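Local coordinates for endoglucanase A (Clostridium cellulolyticum, PDB 1EDG), which probably hydrolyses internal beta-1,4-glucosidic bonds of cellulose through a family 5 glycosyl hydrolase catalytic domain, at residues Y218-G223 and K248-V253; C195-N200 and Y235-N240; A4-N9 and T318-M323. All coordinates share one frame; numbering follows the deposited sequence.

Contact 1 (Y218-G223 and K248-V253); sequences YLMCPG and KIIVSV
The carbonyl oxygen of Leu219 is gripped twice by the neighbouring strand: Ile250 N reaches it at 2.8 Å along an almost straight bond (177° at the hydrogen), and Ile249 CA adds a CA-H...O contact. This is the parallel pairing of the fifth and sixth strands of a TIM barrel, linked through the short helix 228-232; the two short strand segments run at 41° to each other. The ladder continues on both sides. Leu219 N donates to Lys248 O, and Cys221 N donates to Ile250 O at 2.9 Å, close to the C=O axis. The last rung differs, for Ser252 N lies above the carbonyl plane of Cys221 O.

On the face of Met220 and Ile250, which looks into the barrel, Met220 CG packs on Ile250 CB at 3.8 Å, and a bend at chi3 carries CE on to Ser252. The other face meets helix 187-209; there Cys221 SG touches Ile249 CG2 at 4.0 Å.

At the start of the strands, the flat ring of Tyr218 takes a CH-pi contact. Lys248, bent at chi2 and chi4, sets CD over the ring centre, 3.6 Å from the centroid and 13° off the normal, while Phe25 also stacks with the ring. Beyond it, one water joins Tyr218 OH, at 2.8 Å, to Lys248 NZ.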
ATOM      1  N   TYR A 218      -9.070   4.879 -11.363  1.00 10.62           N
ATOM      2  CA  TYR A 218      -7.695   4.391 -11.370  1.00  9.62           C
ATOM      3  C   TYR A 218      -7.619   3.046 -10.644  1.00 10.45           C
ATOM      4  O   TYR A 218      -8.302   2.837  -9.630  1.00  9.85           O
ATOM      5  CB  TYR A 218      -6.762   5.404 -10.699  1.00  9.80           C
ATOM      6  CG  TYR A 218      -6.453   6.603 -11.561  1.00  9.95           C
ATOM      7  CD1 TYR A 218      -7.308   7.701 -11.593  1.00 10.99           C
ATOM      8  CD2 TYR A 218      -5.311   6.628 -12.359  1.00 10.94           C
ATOM      9  CE1 TYR A 218      -7.032   8.801 -12.403  1.00 12.04           C
ATOM     10  CE2 TYR A 218      -5.027   7.714 -13.173  1.00 11.42           C
ATOM     11  CZ  TYR A 218      -5.887   8.796 -13.191  1.00 12.42           C
ATOM     12  OH  TYR A 218      -5.602   9.872 -13.999  1.00 13.69           O
ATOM     13  N   LEU A 219      -6.802   2.140 -11.173  1.00  8.36           N
ATOM     14  CA  LEU A 219      -6.616   0.816 -10.598  1.00  9.61           C
ATOM     15  C   LEU A 219      -5.127   0.594 -10.330  1.00 10.67           C
ATOM     16  O   LEU A 219      -4.292   1.063 -11.094  1.00 12.73           O
ATOM     17  CB  LEU A 219      -7.135  -0.256 -11.570  1.00  9.61           C
ATOM     18  CG  LEU A 219      -8.582  -0.105 -12.061  1.00 10.97           C
ATOM     19  CD1 LEU A 219      -8.926  -1.202 -13.069  1.00 12.33           C
ATOM     20  CD2 LEU A 219      -9.553  -0.152 -10.880  1.00 10.99           C
ATOM     21  N   MET A 220      -4.798  -0.113  -9.252  1.00  8.45           N
ATOM     22  CA  MET A 220      -3.405  -0.385  -8.907  1.00  7.78           C
ATOM     23  C   MET A 220      -3.067  -1.861  -9.081  1.00  9.42           C
ATOM     24  O   MET A 220      -3.850  -2.739  -8.698  1.00  9.15           O
ATOM     25  CB  MET A 220      -3.115   0.035  -7.461  1.00  9.11           C
ATOM     26  CG  MET A 220      -3.051   1.537  -7.251  1.00 11.18           C
ATOM     27  SD  MET A 220      -3.072   2.002  -5.492  1.00 12.27           S
ATOM     28  CE  MET A 220      -1.507   1.326  -4.915  1.00 12.57           C
ATOM     29  N   CYS A 221      -1.878  -2.125  -9.620  1.00  7.94           N
ATOM     30  CA  CYS A 221      -1.418  -3.487  -9.853  1.00  9.04           C
ATOM     31  C   CYS A 221       0.033  -3.681  -9.421  1.00  9.78           C
ATOM     32  O   CYS A 221       0.908  -2.895  -9.802  1.00  9.36           O
ATOM     33  CB  CYS A 221      -1.527  -3.834 -11.344  1.00  9.05           C
ATOM     34  SG  CYS A 221      -3.191  -3.749 -12.014  1.00 12.90           S
ATOM     35  N   PRO A 222       0.296  -4.676  -8.554  1.00  8.75           N
ATOM     36  CA  PRO A 222       1.641  -4.974  -8.071  1.00  8.01           C
ATOM     37  C   PRO A 222       2.257  -6.116  -8.893  1.00  9.87           C
ATOM     38  O   PRO A 222       1.553  -6.799  -9.655  1.00  9.19           O
ATOM     39  CB  PRO A 222       1.386  -5.445  -6.642  1.00  9.82           C
ATOM     40  CG  PRO A 222       0.121  -6.217  -6.791  1.00  8.18           C
ATOM     41  CD  PRO A 222      -0.719  -5.339  -7.704  1.00  9.14           C
ATOM     42  N   GLY A 223       3.568  -6.268  -8.761  1.00 10.31           N
ATOM     43  CA  GLY A 223       4.284  -7.355  -9.401  1.00 10.44           C
ATOM     44  C   GLY A 223       4.513  -8.352  -8.276  1.00 10.30           C
ATOM     45  O   GLY A 223       3.906  -8.219  -7.210  1.00 10.30           O
ATOM     46  N   LYS A 248      -4.718   4.713 -17.041  1.00 10.25           N
ATOM     47  CA  LYS A 248      -5.503   4.609 -15.806  1.00 10.99           C
ATOM     48  C   LYS A 248      -5.024   3.496 -14.866  1.00 10.41           C
ATOM     49  O   LYS A 248      -5.695   3.182 -13.880  1.00 12.20           O
ATOM     50  CB  LYS A 248      -6.990   4.414 -16.122  1.00  9.74           C
ATOM     51  CG  LYS A 248      -7.690   5.668 -16.615  1.00 12.60           C
ATOM     52  CD  LYS A 248      -7.670   6.742 -15.546  1.00 15.75           C
ATOM     53  CE  LYS A 248      -8.435   7.974 -15.974  1.00 17.86           C
ATOM     54  NZ  LYS A 248      -7.742   8.671 -17.084  1.00 22.48           N
ATOM     55  N   ILE A 249      -3.878   2.893 -15.176  1.00  9.25           N
ATOM     56  CA  ILE A 249      -3.329   1.815 -14.351  1.00  9.55           C
ATOM     57  C   ILE A 249      -2.078   2.315 -13.629  1.00  9.50           C
ATOM     58  O   ILE A 249      -1.147   2.832 -14.253  1.00  9.53           O
ATOM     59  CB  ILE A 249      -2.967   0.543 -15.190  1.00 11.23           C
ATOM     60  CG1 ILE A 249      -4.174   0.064 -16.016  1.00 11.51           C
ATOM     61  CG2 ILE A 249      -2.475  -0.570 -14.270  1.00 11.31           C
ATOM     62  CD1 ILE A 249      -5.383  -0.301 -15.198  1.00 13.59           C
ATOM     63  N   ILE A 250      -2.076   2.164 -12.310  1.00  8.35           N
ATOM     64  CA  ILE A 250      -0.975   2.599 -11.456  1.00  8.55           C
ATOM     65  C   ILE A 250      -0.180   1.388 -10.953  1.00  8.44           C
ATOM     66  O   ILE A 250      -0.768   0.392 -10.517  1.00 10.36           O
ATOM     67  CB  ILE A 250      -1.525   3.369 -10.222  1.00  8.73           C
ATOM     68  CG1 ILE A 250      -2.358   4.565 -10.672  1.00  8.99           C
ATOM     69  CG2 ILE A 250      -0.385   3.824  -9.316  1.00  8.66           C
ATOM     70  CD1 ILE A 250      -3.105   5.242  -9.537  1.00 10.31           C
ATOM     71  N   VAL A 251       1.145   1.473 -11.012  1.00  6.49           N
ATOM     72  CA  VAL A 251       2.001   0.394 -10.532  1.00  7.21           C
ATOM     73  C   VAL A 251       2.136   0.528  -9.011  1.00  8.40           C
ATOM     74  O   VAL A 251       2.373   1.627  -8.494  1.00  9.73           O
ATOM     75  CB  VAL A 251       3.412   0.469 -11.165  1.00  8.32           C
ATOM     76  CG1 VAL A 251       4.274  -0.688 -10.687  1.00  7.27           C
ATOM     77  CG2 VAL A 251       3.302   0.477 -12.682  1.00 10.26           C
ATOM     78  N   SER A 252       2.010  -0.590  -8.307  1.00  7.26           N
ATOM     79  CA  SER A 252       2.113  -0.610  -6.856  1.00  7.30           C
ATOM     80  C   SER A 252       3.405  -1.276  -6.391  1.00  9.12           C
ATOM     81  O   SER A 252       3.744  -2.369  -6.852  1.00 10.05           O
ATOM     82  CB  SER A 252       0.918  -1.375  -6.280  1.00  9.23           C
ATOM     83  OG  SER A 252       1.056  -1.563  -4.880  1.00 10.23           O
ATOM     84  N   VAL A 253       4.152  -0.607  -5.516  1.00  8.37           N
ATOM     85  CA  VAL A 253       5.376  -1.184  -4.970  1.00  9.39           C
ATOM     86  C   VAL A 253       5.425  -0.928  -3.471  1.00  9.02           C
ATOM     87  O   VAL A 253       4.848   0.051  -2.982  1.00  9.68           O
ATOM     88  CB  VAL A 253       6.689  -0.621  -5.606  1.00 12.64           C
ATOM     89  CG1 VAL A 253       6.664  -0.756  -7.129  1.00 12.30           C
ATOM     90  CG2 VAL A 253       6.922   0.805  -5.192  1.00 16.53           C
TER
HETATM   91  O   HOH W   1      -4.639   9.275 -16.594  1.00 16.58           O
HETATM   92  O   HOH W   2       5.483  -4.494  -7.616  1.00 10.38           O

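Contact 2 (C195-N200 and Y235-N240); sequences CINQLN and YFRMPN
The flat amide of Asn197 is engaged both in its plane and above it. At the edge, ND2 donates to Tyr235 O at 2.8 Å, with the acceptor only 10° out of the amide plane and the nitrogen lying in the plane of the Tyr235 carbonyl. Arg237 N comes instead from above the plane, 50° out of it, and its N-H reaches OD1 at 3.1 Å. Around the group, the Phe236 ring passes obliquely near OD1, while Arg237 CB lies 3.9 Å from ND2; Phe236 also touches Tyr296 of helix 279-297.

The contact joins helix 187-209, which lies on the outside of the TIM barrel, to the irregular loop between helix 228-232 and the sixth strand. Asn197 and Asn200, almost a turn apart, both direct their CB atoms to the loop, and both set CG anti to the carbonyl carbon (chi1 -75° in Asn197). Asn200 adds its aliphatic part, CB resting on Pro239 CG at 3.9 Å. Its ND2 is hydrogen-bonded to Pro222 O and donates as well to a water 2.9 Å away. That water also lies within bonding distance of Asn197 OD1 and Arg237 O, and a second water sits between Asn197 O and Arg237 O.

Asn197 thus bridges the loop backbone, its amide N-H on the carbonyl of Tyr235 and its oxygen under the N-H of Arg237, two residues on. Because the two partners demand opposite ends of the amide, they fix which end is oxygen and which is nitrogen, in a contact that is chiefly polar and shared with water.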
ATOM      1  N   CYS A 195       1.350 -15.935 -13.653  1.00 12.93           N
ATOM      2  CA  CYS A 195       0.037 -16.075 -13.033  1.00 12.47           C
ATOM      3  C   CYS A 195      -0.439 -14.727 -12.485  1.00 11.25           C
ATOM      4  O   CYS A 195      -1.622 -14.399 -12.571  1.00 10.34           O
ATOM      5  CB  CYS A 195       0.080 -17.111 -11.907  1.00 14.46           C
ATOM      6  SG  CYS A 195       0.147 -18.836 -12.469  1.00 17.15           S
ATOM      7  N   ILE A 196       0.488 -13.955 -11.918  1.00 11.73           N
ATOM      8  CA  ILE A 196       0.162 -12.640 -11.370  1.00 11.56           C
ATOM      9  C   ILE A 196      -0.259 -11.705 -12.509  1.00 10.98           C
ATOM     10  O   ILE A 196      -1.216 -10.939 -12.369  1.00 11.03           O
ATOM     11  CB  ILE A 196       1.347 -12.068 -10.551  1.00 11.59           C
ATOM     12  CG1 ILE A 196       1.528 -12.900  -9.271  1.00 11.54           C
ATOM     13  CG2 ILE A 196       1.123 -10.585 -10.231  1.00 12.17           C
ATOM     14  CD1 ILE A 196       2.783 -12.588  -8.488  1.00 10.93           C
ATOM     15  N   ASN A 197       0.408 -11.809 -13.658  1.00 11.59           N
ATOM     16  CA  ASN A 197       0.047 -10.991 -14.816  1.00 11.31           C
ATOM     17  C   ASN A 197      -1.399 -11.309 -15.216  1.00 11.08           C
ATOM     18  O   ASN A 197      -2.193 -10.403 -15.498  1.00 10.60           O
ATOM     19  CB  ASN A 197       0.987 -11.262 -16.009  1.00 12.42           C
ATOM     20  CG  ASN A 197       2.365 -10.637 -15.834  1.00 13.41           C
ATOM     21  OD1 ASN A 197       2.529  -9.641 -15.124  1.00 13.82           O
ATOM     22  ND2 ASN A 197       3.362 -11.209 -16.502  1.00 13.30           N
ATOM     23  N   GLN A 198      -1.747 -12.597 -15.202  1.00 11.12           N
ATOM     24  CA  GLN A 198      -3.096 -13.041 -15.554  1.00 13.09           C
ATOM     25  C   GLN A 198      -4.141 -12.561 -14.544  1.00 11.18           C
ATOM     26  O   GLN A 198      -5.200 -12.062 -14.929  1.00 11.71           O
ATOM     27  CB  GLN A 198      -3.142 -14.571 -15.683  1.00 17.79           C
ATOM     28  CG  GLN A 198      -2.278 -15.130 -16.831  1.00 25.91           C
ATOM     29  CD  GLN A 198      -2.245 -16.660 -16.877  1.00 30.03           C
ATOM     30  OE1 GLN A 198      -1.179 -17.279 -16.768  1.00 32.35           O
ATOM     31  NE2 GLN A 198      -3.413 -17.275 -17.044  1.00 32.03           N
ATOM     32  N   LEU A 199      -3.837 -12.687 -13.256  1.00 10.43           N
ATOM     33  CA  LEU A 199      -4.765 -12.248 -12.215  1.00  9.69           C
ATOM     34  C   LEU A 199      -4.997 -10.734 -12.239  1.00  9.34           C
ATOM     35  O   LEU A 199      -6.123 -10.272 -12.037  1.00  9.53           O
ATOM     36  CB  LEU A 199      -4.304 -12.739 -10.842  1.00  9.22           C
ATOM     37  CG  LEU A 199      -4.351 -14.268 -10.685  1.00  9.54           C
ATOM     38  CD1 LEU A 199      -3.710 -14.680  -9.366  1.00 11.62           C
ATOM     39  CD2 LEU A 199      -5.782 -14.779 -10.789  1.00  9.09           C
ATOM     40  N   ASN A 200      -3.948  -9.964 -12.521  1.00  9.41           N
ATOM     41  CA  ASN A 200      -4.083  -8.510 -12.621  1.00  8.53           C
ATOM     42  C   ASN A 200      -5.026  -8.191 -13.784  1.00  8.70           C
ATOM     43  O   ASN A 200      -5.890  -7.314 -13.688  1.00  9.41           O
ATOM     44  CB  ASN A 200      -2.717  -7.852 -12.854  1.00  8.57           C
ATOM     45  CG  ASN A 200      -1.997  -7.526 -11.563  1.00  9.23           C
ATOM     46  OD1 ASN A 200      -2.630  -7.199 -10.556  1.00 11.29           O
ATOM     47  ND2 ASN A 200      -0.672  -7.584 -11.589  1.00  7.85           N
ATOM     48  N   TYR A 235       9.577  -9.714 -17.207  1.00 27.02           N
ATOM     49  CA  TYR A 235       8.391 -10.573 -17.218  1.00 26.02           C
ATOM     50  C   TYR A 235       7.100  -9.868 -16.801  1.00 24.04           C
ATOM     51  O   TYR A 235       6.003 -10.361 -17.089  1.00 22.36           O
ATOM     52  CB  TYR A 235       8.614 -11.812 -16.346  1.00 30.25           C
ATOM     53  CG  TYR A 235       9.705 -12.715 -16.864  1.00 35.21           C
ATOM     54  CD1 TYR A 235       9.535 -13.426 -18.051  1.00 38.45           C
ATOM     55  CD2 TYR A 235      10.924 -12.826 -16.196  1.00 37.31           C
ATOM     56  CE1 TYR A 235      10.557 -14.222 -18.568  1.00 41.46           C
ATOM     57  CE2 TYR A 235      11.955 -13.618 -16.701  1.00 40.47           C
ATOM     58  CZ  TYR A 235      11.763 -14.311 -17.890  1.00 41.93           C
ATOM     59  OH  TYR A 235      12.772 -15.082 -18.416  1.00 44.95           O
ATOM     60  N   PHE A 236       7.220  -8.730 -16.119  1.00 20.08           N
ATOM     61  CA  PHE A 236       6.040  -7.982 -15.682  1.00 19.31           C
ATOM     62  C   PHE A 236       5.304  -7.391 -16.879  1.00 20.92           C
ATOM     63  O   PHE A 236       5.910  -6.734 -17.729  1.00 22.59           O
ATOM     64  CB  PHE A 236       6.427  -6.855 -14.713  1.00 16.93           C
ATOM     65  CG  PHE A 236       5.249  -6.053 -14.209  1.00 16.24           C
ATOM     66  CD1 PHE A 236       4.437  -6.545 -13.193  1.00 15.10           C
ATOM     67  CD2 PHE A 236       4.950  -4.811 -14.759  1.00 15.91           C
ATOM     68  CE1 PHE A 236       3.343  -5.813 -12.733  1.00 15.26           C
ATOM     69  CE2 PHE A 236       3.854  -4.066 -14.306  1.00 16.21           C
ATOM     70  CZ  PHE A 236       3.050  -4.567 -13.292  1.00 15.79           C
ATOM     71  N   ARG A 237       3.996  -7.615 -16.935  1.00 19.49           N
ATOM     72  CA  ARG A 237       3.182  -7.096 -18.023  1.00 21.97           C
ATOM     73  C   ARG A 237       2.011  -6.267 -17.511  1.00 20.57           C
ATOM     74  O   ARG A 237       1.175  -6.755 -16.750  1.00 19.14           O
ATOM     75  CB  ARG A 237       2.662  -8.243 -18.889  1.00 26.53           C
ATOM     76  CG  ARG A 237       3.724  -8.921 -19.738  1.00 30.58           C
ATOM     77  CD  ARG A 237       3.122 -10.071 -20.522  1.00 36.05           C
ATOM     78  NE  ARG A 237       1.915  -9.670 -21.244  1.00 40.58           N
ATOM     79  CZ  ARG A 237       1.176 -10.492 -21.985  1.00 43.14           C
ATOM     80  NH1 ARG A 237       1.520 -11.770 -22.113  1.00 43.85           N
ATOM     81  NH2 ARG A 237       0.085 -10.036 -22.593  1.00 43.78           N
ATOM     82  N   MET A 238       1.963  -5.006 -17.920  1.00 19.52           N
ATOM     83  CA  MET A 238       0.886  -4.111 -17.522  1.00 19.72           C
ATOM     84  C   MET A 238      -0.399  -4.624 -18.165  1.00 17.41           C
ATOM     85  O   MET A 238      -0.403  -4.986 -19.337  1.00 16.88           O
ATOM     86  CB  MET A 238       1.170  -2.705 -18.039  1.00 24.22           C
ATOM     87  CG  MET A 238       0.579  -1.603 -17.191  1.00 30.87           C
ATOM     88  SD  MET A 238       1.700  -1.205 -15.854  1.00 32.56           S
ATOM     89  CE  MET A 238       2.891  -0.278 -16.770  1.00 32.15           C
ATOM     90  N   PRO A 239      -1.513  -4.641 -17.416  1.00 17.76           N
ATOM     91  CA  PRO A 239      -2.790  -5.120 -17.956  1.00 17.76           C
ATOM     92  C   PRO A 239      -3.338  -4.276 -19.110  1.00 17.03           C
ATOM     93  O   PRO A 239      -3.137  -3.060 -19.156  1.00 16.05           O
ATOM     94  CB  PRO A 239      -3.734  -5.025 -16.750  1.00 17.76           C
ATOM     95  CG  PRO A 239      -2.824  -5.073 -15.574  1.00 19.96           C
ATOM     96  CD  PRO A 239      -1.664  -4.239 -16.007  1.00 18.77           C
ATOM     97  N   ASN A 240      -4.051  -4.931 -20.021  1.00 15.29           N
ATOM     98  CA  ASN A 240      -4.685  -4.266 -21.150  1.00 16.17           C
ATOM     99  C   ASN A 240      -5.972  -3.651 -20.597  1.00 16.42           C
ATOM    100  O   ASN A 240      -6.771  -4.345 -19.966  1.00 16.01           O
ATOM    101  CB  ASN A 240      -5.031  -5.294 -22.240  1.00 18.75           C
ATOM    102  CG  ASN A 240      -5.716  -4.665 -23.442  1.00 21.43           C
ATOM    103  OD1 ASN A 240      -6.932  -4.775 -23.612  1.00 24.22           O
ATOM    104  ND2 ASN A 240      -4.933  -4.004 -24.285  1.00 21.77           N
TER
HETATM  105  O   HOH W   3       0.703  -7.686 -14.175  1.00 14.80           O
HETATM  106  O   HOH W   4      -1.204  -8.190 -17.059  1.00 18.63           O

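Contact 3 (A4-N9 and T318-M323); sequences ASLIPN and TRVEYM
Val320 turns its CB toward the N-terminal segment, and with CG1 anti to the backbone N (chi1 173°) a single methyl becomes the centre of the contact. Its helix, 316-332, lies between the seventh and eighth strands of the TIM barrel and flanks the barrel on the outside; the N-terminal segment, a 3-10 turn at Ala4-Leu6 followed by extended chain, lies against it, Ile7 beside Val320 and Pro8 beside Glu321.

The methyl meets backbone as much as side chain: Val320 CG1 is 3.6 Å from Leu6 O and 3.7 Å from Ile7 CA. Ile7 itself directs CB away from the helix, so of its side chain it is the root of the longer branch, CG1, that stays close, 3.9 Å from Val320 CG1, the two side chains crossing at about a right angle. Pro8 does the reverse, its CB facing the helix; its CD rests 4.1 Å from Glu321 CA and lies 4.2 Å from Val320 CG1. Val320 also touches Ile367 of helix 365-374, and Pro8 O is hydrogen-bonded to Tyr374 OH of that helix.

Polar linkage comes through Glu321, whose CG lies 4.1 Å from Leu6 O and whose chain runs extended beyond it. Its OE2 forms a salt bridge with Lys317, one turn back in the helix. OE2 also accepts a hydrogen bond from a water 2.9 Å away, and the same water donates a second to Leu6 O, 2.7 Å away.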
ATOM      1  N   ALA A   4      11.794  20.277  16.760  1.00 18.47           N
ATOM      2  CA  ALA A   4      11.792  20.562  15.331  1.00 18.20           C
ATOM      3  C   ALA A   4      13.189  20.553  14.703  1.00 19.01           C
ATOM      4  O   ALA A   4      13.323  20.402  13.492  1.00 20.55           O
ATOM      5  CB  ALA A   4      11.097  21.892  15.060  1.00 19.96           C
ATOM      6  N   SER A   5      14.232  20.668  15.521  1.00 17.76           N
ATOM      7  CA  SER A   5      15.591  20.678  14.989  1.00 17.92           C
ATOM      8  C   SER A   5      16.041  19.326  14.425  1.00 17.56           C
ATOM      9  O   SER A   5      17.086  19.237  13.769  1.00 16.88           O
ATOM     10  CB  SER A   5      16.580  21.159  16.057  1.00 18.36           C
ATOM     11  OG  SER A   5      16.845  20.149  17.014  1.00 20.99           O
ATOM     12  N   LEU A   6      15.267  18.275  14.679  1.00 15.15           N
ATOM     13  CA  LEU A   6      15.622  16.945  14.188  1.00 16.00           C
ATOM     14  C   LEU A   6      15.414  16.785  12.685  1.00 15.12           C
ATOM     15  O   LEU A   6      16.091  15.980  12.037  1.00 16.18           O
ATOM     16  CB  LEU A   6      14.835  15.864  14.934  1.00 16.64           C
ATOM     17  CG  LEU A   6      15.071  15.768  16.444  1.00 17.59           C
ATOM     18  CD1 LEU A   6      14.312  14.566  17.011  1.00 17.99           C
ATOM     19  CD2 LEU A   6      16.562  15.642  16.728  1.00 18.05           C
ATOM     20  N   ILE A   7      14.483  17.555  12.132  1.00 13.39           N
ATOM     21  CA  ILE A   7      14.171  17.499  10.704  1.00 13.14           C
ATOM     22  C   ILE A   7      15.310  18.087   9.862  1.00 13.77           C
ATOM     23  O   ILE A   7      15.707  19.241  10.052  1.00 11.86           O
ATOM     24  CB  ILE A   7      12.846  18.238  10.412  1.00 13.36           C
ATOM     25  CG1 ILE A   7      11.714  17.604  11.227  1.00 15.02           C
ATOM     26  CG2 ILE A   7      12.516  18.186   8.926  1.00 15.07           C
ATOM     27  CD1 ILE A   7      10.404  18.358  11.147  1.00 17.20           C
ATOM     28  N   PRO A   8      15.879  17.281   8.946  1.00 14.38           N
ATOM     29  CA  PRO A   8      16.976  17.740   8.088  1.00 13.50           C
ATOM     30  C   PRO A   8      16.528  18.760   7.048  1.00 15.00           C
ATOM     31  O   PRO A   8      15.364  18.777   6.639  1.00 15.11           O
ATOM     32  CB  PRO A   8      17.454  16.450   7.428  1.00 13.33           C
ATOM     33  CG  PRO A   8      16.174  15.663   7.289  1.00 13.04           C
ATOM     34  CD  PRO A   8      15.515  15.884   8.636  1.00 13.09           C
ATOM     35  N   ASN A   9      17.459  19.617   6.641  1.00 15.89           N
ATOM     36  CA  ASN A   9      17.202  20.646   5.642  1.00 16.71           C
ATOM     37  C   ASN A   9      17.692  20.055   4.330  1.00 15.70           C
ATOM     38  O   ASN A   9      18.898  19.920   4.121  1.00 16.31           O
ATOM     39  CB  ASN A   9      17.999  21.909   5.979  1.00 19.59           C
ATOM     40  CG  ASN A   9      17.626  23.089   5.102  1.00 23.26           C
ATOM     41  OD1 ASN A   9      17.478  22.963   3.887  1.00 25.23           O
ATOM     42  ND2 ASN A   9      17.467  24.251   5.723  1.00 26.68           N
ATOM     43  N   THR A 318      17.416   9.436  13.895  1.00 13.38           N
ATOM     44  CA  THR A 318      17.742   8.653  12.705  1.00 13.01           C
ATOM     45  C   THR A 318      16.492   8.371  11.870  1.00 11.68           C
ATOM     46  O   THR A 318      16.535   8.447  10.641  1.00 11.75           O
ATOM     47  CB  THR A 318      18.448   7.336  13.084  1.00 14.50           C
ATOM     48  OG1 THR A 318      19.600   7.636  13.888  1.00 17.50           O
ATOM     49  CG2 THR A 318      18.894   6.586  11.837  1.00 14.80           C
ATOM     50  N   ARG A 319      15.373   8.085  12.534  1.00 10.63           N
ATOM     51  CA  ARG A 319      14.128   7.824  11.815  1.00 11.25           C
ATOM     52  C   ARG A 319      13.557   9.090  11.169  1.00 11.65           C
ATOM     53  O   ARG A 319      12.980   9.026  10.081  1.00 10.68           O
ATOM     54  CB  ARG A 319      13.089   7.134  12.710  1.00 11.38           C
ATOM     55  CG  ARG A 319      13.460   5.689  13.076  1.00 12.13           C
ATOM     56  CD  ARG A 319      12.241   4.854  13.503  1.00 13.58           C
ATOM     57  NE  ARG A 319      11.570   5.376  14.696  1.00 12.85           N
ATOM     58  CZ  ARG A 319      10.273   5.237  14.952  1.00 13.05           C
ATOM     59  NH1 ARG A 319       9.488   4.591  14.103  1.00 13.51           N
ATOM     60  NH2 ARG A 319       9.751   5.759  16.052  1.00 12.14           N
ATOM     61  N   VAL A 320      13.732  10.241  11.816  1.00 10.98           N
ATOM     62  CA  VAL A 320      13.248  11.499  11.243  1.00 11.26           C
ATOM     63  C   VAL A 320      14.044  11.780   9.960  1.00  9.64           C
ATOM     64  O   VAL A 320      13.471  12.109   8.913  1.00 11.03           O
ATOM     65  CB  VAL A 320      13.425  12.690  12.222  1.00 11.11           C
ATOM     66  CG1 VAL A 320      13.079  14.008  11.520  1.00 11.24           C
ATOM     67  CG2 VAL A 320      12.526  12.504  13.443  1.00 11.05           C
ATOM     68  N   GLU A 321      15.361  11.607  10.040  1.00 10.11           N
ATOM     69  CA  GLU A 321      16.243  11.832   8.894  1.00 11.19           C
ATOM     70  C   GLU A 321      15.953  10.856   7.747  1.00 11.96           C
ATOM     71  O   GLU A 321      15.820  11.272   6.588  1.00 11.13           O
ATOM     72  CB  GLU A 321      17.706  11.753   9.336  1.00 12.23           C
ATOM     73  CG  GLU A 321      18.116  12.916  10.241  1.00 14.25           C
ATOM     74  CD  GLU A 321      19.457  12.713  10.916  1.00 17.88           C
ATOM     75  OE1 GLU A 321      19.834  11.552  11.180  1.00 18.26           O
ATOM     76  OE2 GLU A 321      20.134  13.721  11.204  1.00 19.36           O
ATOM     77  N   TYR A 322      15.805   9.576   8.082  1.00 11.97           N
ATOM     78  CA  TYR A 322      15.511   8.543   7.089  1.00  9.96           C
ATOM     79  C   TYR A 322      14.177   8.788   6.378  1.00  9.21           C
ATOM     80  O   TYR A 322      14.125   8.802   5.145  1.00  9.68           O
ATOM     81  CB  TYR A 322      15.535   7.148   7.738  1.00  9.97           C
ATOM     82  CG  TYR A 322      14.978   6.029   6.868  1.00 11.60           C
ATOM     83  CD1 TYR A 322      15.755   5.434   5.867  1.00 11.59           C
ATOM     84  CD2 TYR A 322      13.675   5.563   7.054  1.00 11.57           C
ATOM     85  CE1 TYR A 322      15.238   4.400   5.074  1.00 12.08           C
ATOM     86  CE2 TYR A 322      13.152   4.538   6.273  1.00 11.66           C
ATOM     87  CZ  TYR A 322      13.932   3.960   5.289  1.00 11.99           C
ATOM     88  OH  TYR A 322      13.394   2.944   4.530  1.00 12.76           O
ATOM     89  N   MET A 323      13.099   8.995   7.130  1.00  8.63           N
ATOM     90  CA  MET A 323      11.798   9.217   6.498  1.00 10.00           C
ATOM     91  C   MET A 323      11.748  10.497   5.660  1.00 11.21           C
ATOM     92  O   MET A 323      11.125  10.521   4.592  1.00 10.92           O
ATOM     93  CB  MET A 323      10.656   9.190   7.520  1.00 10.65           C
ATOM     94  CG  MET A 323      10.371   7.800   8.115  1.00 12.16           C
ATOM     95  SD  MET A 323      10.178   6.471   6.861  1.00 14.40           S
ATOM     96  CE  MET A 323       8.729   7.027   5.950  1.00 13.74           C
TER
HETATM   97  O   HOH W   5      18.700  16.210  11.470  1.00 20.79           O

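In the fold
The three contacts are spread over one TIM barrel, one in its strand wall and two outside it. Contact 1 has its centre about 10 Å from the centre of the chain; that of contact 2 is about 11 Å away from it, and the two contacts touch through Asn200 and Phe236. Their segments alternate along the chain: 195-200, 218-223, 235-240, 248-253, so helix, strand and loop of this sector interlock. Contact 3 stands apart, its centre about 30 Å from contact 1 and 38 Å from contact 2, on the opposite side of the chain's centre from the latter. Joining residues 4-9 to 318-323, it brackets the others in sequence and brings the N-terminal segment onto the barrel's late helices.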